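Local atomic coordinates of ectonucleoside triphosphate diphosphohydrolase 4 (Homo sapiens, PDB entry 6WG5), a protein that belongs to the GDA1/CD39 family, whose members are built on a two-domain, actin-like fold. Residues Tyr401-Cys414 and Gln442-His454. Numbering follows the deposited sequence.
Sequences YNAAKFTKAAKDYC and QCFKSAWMFEVFH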
loop_
_atom_site.group_PDB
_atom_site.type_symbol
_atom_site.label_atom_id
_atom_site.label_comp_id
_atom_site.label_asym_id
_atom_site.label_seq_id
_atom_site.Cartn_x
_atom_site.Cartn_y
_atom_site.Cartn_z
ATOM N N TYR A 401 13.642 -12.116 -0.402
ATOM C CA TYR A 401 14.753 -11.281 0.025
ATOM C C TYR A 401 15.753 -12.088 0.841
ATOM O O TYR A 401 15.376 -12.941 1.648
ATOM C CB TYR A 401 14.226 -10.108 0.851
ATOM C CG TYR A 401 15.294 -9.259 1.495
ATOM C CD1 TYR A 401 15.961 -8.283 0.770
ATOM C CD2 TYR A 401 15.623 -9.421 2.834
ATOM C CE1 TYR A 401 16.931 -7.498 1.354
ATOM C CE2 TYR A 401 16.594 -8.639 3.429
ATOM C CZ TYR A 401 17.244 -7.679 2.683
ATOM O OH TYR A 401 18.209 -6.894 3.264
ATOM N N ASN A 402 17.038 -11.815 0.618
ATOM C CA ASN A 402 18.119 -12.418 1.393
ATOM C C ASN A 402 19.172 -11.343 1.622
ATOM O O ASN A 402 19.805 -10.879 0.668
ATOM C CB ASN A 402 18.716 -13.626 0.674
ATOM C CG ASN A 402 19.863 -14.250 1.442
ATOM O OD1 ASN A 402 20.998 -13.782 1.370
ATOM N ND2 ASN A 402 19.573 -15.313 2.182
ATOM N N ALA A 403 19.359 -10.949 2.883
ATOM C CA ALA A 403 20.232 -9.820 3.192
ATOM C C ALA A 403 21.636 -10.035 2.638
ATOM O O ALA A 403 22.193 -9.155 1.972
ATOM C CB ALA A 403 20.279 -9.595 4.702
ATOM N N ALA A 404 22.225 -11.202 2.904
ATOM C CA ALA A 404 23.591 -11.458 2.457
ATOM C C ALA A 404 23.714 -11.293 0.948
ATOM O O ALA A 404 24.611 -10.594 0.459
ATOM C CB ALA A 404 24.030 -12.861 2.880
ATOM N N LYS A 405 22.821 -11.931 0.190
ATOM C CA LYS A 405 22.882 -11.833 -1.264
ATOM C C LYS A 405 22.616 -10.414 -1.741
ATOM O O LYS A 405 23.180 -9.986 -2.754
ATOM C CB LYS A 405 21.876 -12.791 -1.899
ATOM C CG LYS A 405 22.179 -14.260 -1.673
ATOM C CD LYS A 405 21.058 -15.126 -2.215
ATOM C CE LYS A 405 21.386 -16.602 -2.116
ATOM N NZ LYS A 405 20.294 -17.431 -2.694
ATOM N N PHE A 406 21.763 -9.675 -1.033
ATOM C CA PHE A 406 21.429 -8.319 -1.451
ATOM C C PHE A 406 22.583 -7.361 -1.181
ATOM O O PHE A 406 22.990 -6.599 -2.067
ATOM C CB PHE A 406 20.160 -7.855 -0.739
ATOM C CG PHE A 406 19.879 -6.390 -0.900
ATOM C CD1 PHE A 406 19.280 -5.909 -2.052
ATOM C CD2 PHE A 406 20.212 -5.494 0.100
ATOM C CE1 PHE A 406 19.021 -4.563 -2.203
ATOM C CE2 PHE A 406 19.956 -4.145 -0.046
ATOM C CZ PHE A 406 19.360 -3.680 -1.198
ATOM N N THR A 407 23.125 -7.383 0.039
ATOM C CA THR A 407 24.204 -6.461 0.383
ATOM C C THR A 407 25.412 -6.669 -0.517
ATOM O O THR A 407 26.070 -5.702 -0.918
ATOM C CB THR A 407 24.601 -6.626 1.850
ATOM O OG1 THR A 407 24.897 -8.002 2.120
ATOM C CG2 THR A 407 23.482 -6.152 2.765
ATOM N N LYS A 408 25.722 -7.924 -0.847
ATOM C CA LYS A 408 26.842 -8.200 -1.742
ATOM C C LYS A 408 26.599 -7.595 -3.118
ATOM O O LYS A 408 27.439 -6.856 -3.643
ATOM C CB LYS A 408 27.064 -9.709 -1.846
ATOM C CG LYS A 408 28.258 -10.110 -2.692
ATOM C CD LYS A 408 28.450 -11.616 -2.669
ATOM C CE LYS A 408 29.685 -12.046 -3.445
ATOM N NZ LYS A 408 29.908 -13.519 -3.350
ATOM N N ALA A 409 25.447 -7.899 -3.719
ATOM C CA ALA A 409 25.133 -7.353 -5.035
ATOM C C ALA A 409 25.041 -5.834 -4.989
ATOM O O ALA A 409 25.518 -5.148 -5.900
ATOM C CB ALA A 409 23.828 -7.955 -5.553
ATOM N N ALA A 410 24.430 -5.291 -3.934
ATOM C CA ALA A 410 24.323 -3.842 -3.804
ATOM C C ALA A 410 25.698 -3.202 -3.677
ATOM O O ALA A 410 25.964 -2.159 -4.284
ATOM C CB ALA A 410 23.452 -3.482 -2.600
ATOM N N LYS A 411 26.588 -3.816 -2.891
ATOM C CA LYS A 411 27.945 -3.300 -2.759
ATOM C C LYS A 411 28.667 -3.307 -4.100
ATOM O O LYS A 411 29.349 -2.337 -4.452
ATOM C CB LYS A 411 28.729 -4.122 -1.734
ATOM C CG LYS A 411 29.097 -3.350 -0.477
ATOM C CD LYS A 411 29.975 -4.164 0.473
ATOM C CE LYS A 411 29.151 -5.055 1.394
ATOM N NZ LYS A 411 29.911 -5.439 2.620
ATOM N N ASP A 412 28.526 -4.393 -4.863
ATOM C CA ASP A 412 29.246 -4.509 -6.127
ATOM C C ASP A 412 28.737 -3.502 -7.151
ATOM O O ASP A 412 29.526 -2.932 -7.913
ATOM C CB ASP A 412 29.127 -5.936 -6.665
ATOM C CG ASP A 412 29.906 -6.941 -5.832
ATOM O OD1 ASP A 412 30.860 -6.527 -5.137
ATOM O OD2 ASP A 412 29.571 -8.144 -5.876
ATOM N N TYR A 413 27.424 -3.267 -7.186
ATOM C CA TYR A 413 26.879 -2.275 -8.109
ATOM C C TYR A 413 27.449 -0.891 -7.818
ATOM O O TYR A 413 27.866 -0.173 -8.734
ATOM C CB TYR A 413 25.351 -2.262 -8.025
ATOM C CG TYR A 413 24.703 -1.210 -8.901
ATOM C CD1 TYR A 413 24.356 -1.491 -10.215
ATOM C CD2 TYR A 413 24.442 0.066 -8.413
ATOM C CE1 TYR A 413 23.767 -0.533 -11.021
ATOM C CE2 TYR A 413 23.856 1.032 -9.213
ATOM C CZ TYR A 413 23.522 0.727 -10.516
ATOM O OH TYR A 413 22.939 1.681 -11.319
ATOM N N CYS A 414 27.485 -0.504 -6.540
ATOM C CA CYS A 414 27.938 0.836 -6.180
ATOM C C CYS A 414 29.415 1.034 -6.490
ATOM O O CYS A 414 29.825 2.125 -6.901
ATOM C CB CYS A 414 27.655 1.096 -4.700
ATOM S SG CYS A 414 25.893 1.104 -4.381
ATOM N N GLN A 442 20.183 4.174 -7.518
ATOM C CA GLN A 442 20.062 2.822 -6.980
ATOM C C GLN A 442 20.847 2.670 -5.684
ATOM O O GLN A 442 20.374 2.037 -4.734
ATOM C CB GLN A 442 20.542 1.802 -8.017
ATOM C CG GLN A 442 20.924 0.425 -7.455
ATOM C CD GLN A 442 19.728 -0.388 -6.999
ATOM O OE1 GLN A 442 18.592 -0.128 -7.396
ATOM N NE2 GLN A 442 19.980 -1.383 -6.158
ATOM N N CYS A 443 22.055 3.231 -5.630
ATOM C CA CYS A 443 22.913 3.028 -4.468
ATOM C C CYS A 443 22.292 3.621 -3.215
ATOM O O CYS A 443 22.108 2.928 -2.209
ATOM C CB CYS A 443 24.292 3.625 -4.726
ATOM S SG CYS A 443 25.243 2.501 -5.712
ATOM N N PHE A 444 21.972 4.915 -3.253
ATOM C CA PHE A 444 21.340 5.537 -2.098
ATOM C C PHE A 444 20.070 4.790 -1.709
ATOM O O PHE A 444 19.853 4.481 -0.532
ATOM C CB PHE A 444 21.027 7.005 -2.386
ATOM C CG PHE A 444 20.311 7.687 -1.259
ATOM C CD1 PHE A 444 21.016 8.383 -0.296
ATOM C CD2 PHE A 444 18.934 7.606 -1.147
ATOM C CE1 PHE A 444 20.362 8.999 0.747
ATOM C CE2 PHE A 444 18.274 8.215 -0.103
ATOM C CZ PHE A 444 18.990 8.912 0.848
ATOM N N LYS A 445 19.221 4.479 -2.693
ATOM C CA LYS A 445 17.929 3.880 -2.381
ATOM C C LYS A 445 18.069 2.448 -1.884
ATOM O O LYS A 445 17.297 2.020 -1.019
ATOM C CB LYS A 445 17.023 3.942 -3.607
ATOM C CG LYS A 445 16.459 5.335 -3.860
ATOM C CD LYS A 445 16.075 5.529 -5.312
ATOM C CE LYS A 445 14.593 5.757 -5.472
ATOM N NZ LYS A 445 14.212 5.804 -6.911
ATOM N N SER A 446 19.039 1.693 -2.403
ATOM C CA SER A 446 19.262 0.343 -1.896
ATOM C C SER A 446 19.716 0.374 -0.442
ATOM O O SER A 446 19.283 -0.453 0.369
ATOM C CB SER A 446 20.292 -0.382 -2.763
ATOM O OG SER A 446 21.552 0.255 -2.695
ATOM N N ALA A 447 20.587 1.325 -0.094
ATOM C CA ALA A 447 21.045 1.450 1.287
ATOM C C ALA A 447 19.933 1.963 2.191
ATOM O O ALA A 447 19.768 1.482 3.318
ATOM C CB ALA A 447 22.251 2.382 1.352
ATOM N N TRP A 448 19.172 2.950 1.719
ATOM C CA TRP A 448 18.025 3.431 2.477
ATOM C C TRP A 448 17.019 2.309 2.699
ATOM O O TRP A 448 16.517 2.117 3.813
ATOM C CB TRP A 448 17.383 4.607 1.740
ATOM C CG TRP A 448 16.185 5.178 2.427
ATOM C CD1 TRP A 448 14.885 5.079 2.023
ATOM C CD2 TRP A 448 16.172 5.946 3.637
ATOM N NE1 TRP A 448 14.063 5.740 2.905
ATOM C CE2 TRP A 448 14.827 6.278 3.905
ATOM C CE3 TRP A 448 17.164 6.383 4.518
ATOM C CZ2 TRP A 448 14.451 7.022 5.019
ATOM C CZ3 TRP A 448 16.789 7.128 5.622
ATOM C CH2 TRP A 448 15.443 7.439 5.864
ATOM N N MET A 449 16.723 1.546 1.647
ATOM C CA MET A 449 15.845 0.388 1.786
ATOM C C MET A 449 16.362 -0.557 2.862
ATOM O O MET A 449 15.604 -1.019 3.722
ATOM C CB MET A 449 15.736 -0.340 0.444
ATOM C CG MET A 449 14.562 -1.296 0.337
ATOM S SD MET A 449 14.984 -2.834 -0.514
ATOM C CE MET A 449 15.726 -3.755 0.829
ATOM N N PHE A 450 17.664 -0.849 2.830
ATOM C CA PHE A 450 18.240 -1.805 3.768
ATOM C C PHE A 450 18.123 -1.314 5.206
ATOM O O PHE A 450 17.816 -2.095 6.114
ATOM C CB PHE A 450 19.703 -2.059 3.406
ATOM C CG PHE A 450 20.372 -3.091 4.267
ATOM C CD1 PHE A 450 20.363 -4.425 3.906
ATOM C CD2 PHE A 450 21.014 -2.724 5.438
ATOM C CE1 PHE A 450 20.978 -5.376 4.697
ATOM C CE2 PHE A 450 21.629 -3.670 6.234
ATOM C CZ PHE A 450 21.613 -4.998 5.862
ATOM N N GLU A 451 18.364 -0.020 5.430
ATOM C CA GLU A 451 18.378 0.517 6.786
ATOM C C GLU A 451 16.969 0.706 7.334
ATOM O O GLU A 451 16.705 0.369 8.493
ATOM C CB GLU A 451 19.142 1.840 6.815
ATOM C CG GLU A 451 20.645 1.681 6.686
ATOM C CD GLU A 451 21.252 0.955 7.870
ATOM O OE1 GLU A 451 20.640 0.977 8.957
ATOM O OE2 GLU A 451 22.335 0.354 7.719
ATOM N N VAL A 452 16.060 1.265 6.532
ATOM C CA VAL A 452 14.665 1.375 6.950
ATOM C C VAL A 452 14.142 0.017 7.393
ATOM O O VAL A 452 13.439 -0.100 8.405
ATOM C CB VAL A 452 13.816 1.961 5.805
ATOM C CG1 VAL A 452 12.326 1.906 6.136
ATOM C CG2 VAL A 452 14.238 3.389 5.516
ATOM N N PHE A 453 14.489 -1.031 6.648
ATOM C CA PHE A 453 13.970 -2.364 6.932
ATOM C C PHE A 453 14.581 -2.937 8.205
ATOM O O PHE A 453 13.859 -3.333 9.127
ATOM C CB PHE A 453 14.244 -3.275 5.733
ATOM C CG PHE A 453 13.657 -4.654 5.855
ATOM C CD1 PHE A 453 12.286 -4.837 5.935
ATOM C CD2 PHE A 453 14.477 -5.770 5.856
ATOM C CE1 PHE A 453 11.745 -6.107 6.036
ATOM C CE2 PHE A 453 13.943 -7.042 5.956
ATOM C CZ PHE A 453 12.575 -7.210 6.045
ATOM N N HIS A 454 15.912 -2.978 8.282
ATOM C CA HIS A 454 16.587 -3.725 9.337
ATOM C C HIS A 454 16.829 -2.924 10.608
ATOM O O HIS A 454 17.038 -3.531 11.663
ATOM C CB HIS A 454 17.926 -4.261 8.827
ATOM C CG HIS A 454 17.788 -5.395 7.861
ATOM N ND1 HIS A 454 17.263 -6.617 8.221
ATOM C CD2 HIS A 454 18.104 -5.493 6.548
ATOM C CE1 HIS A 454 17.258 -7.418 7.171
ATOM N NE2 HIS A 454 17.766 -6.760 6.144
HETATM O O HOH W 1 23.017 -0.934 -4.933
#
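Tyr401 reaches across from just before helix 403-414 to meet four residues of helix 436-456. From CB, its ring leaves anti to the backbone N (chi1 173°), which carries it toward the opposing helix. Tyr401 CE1 meets Met449 CE at 4.0 Å; Tyr401 CE2 lies 4.0 Å from CE2 of Phe453, whose edge is turned to the tyrosine face in an offset T-shaped pair. At the tip, Tyr401 OH passes close to CD1 of Phe450 and hydrogen-bonds His454 NE2 at 2.9 Å, near the imidazole plane, completing an aromatic cluster. His454 ND1 bonds Phe459 O, so both nitrogens have a partner, which should hold the imidazole in its orientation.

Further along, Phe406 points its CZ edge at Ser446 O (3.6 Å, in the ring plane), while Met449 CE lies over one face. Thr407 lays CG2 against the Phe450 ring. A water bridges Ser446 OG (2.9 Å) and Ala410 O, donating to both. Beyond it, CE2 of Tyr413 touches Gln442 CG at 3.5 Å, and the disulfide joins Cys414 SG to Cys443 SG. Helices 345-352 and 386-392 pack against the pair through Phe345 and Phe387.

Over 403-414 and 442-454 the axes are roughly antiparallel (156°) and approach to 9.8 Å. The contact is thus tied covalently at one end and by a buried tyrosine-histidine bond at the other, which probably limits sliding between the helices.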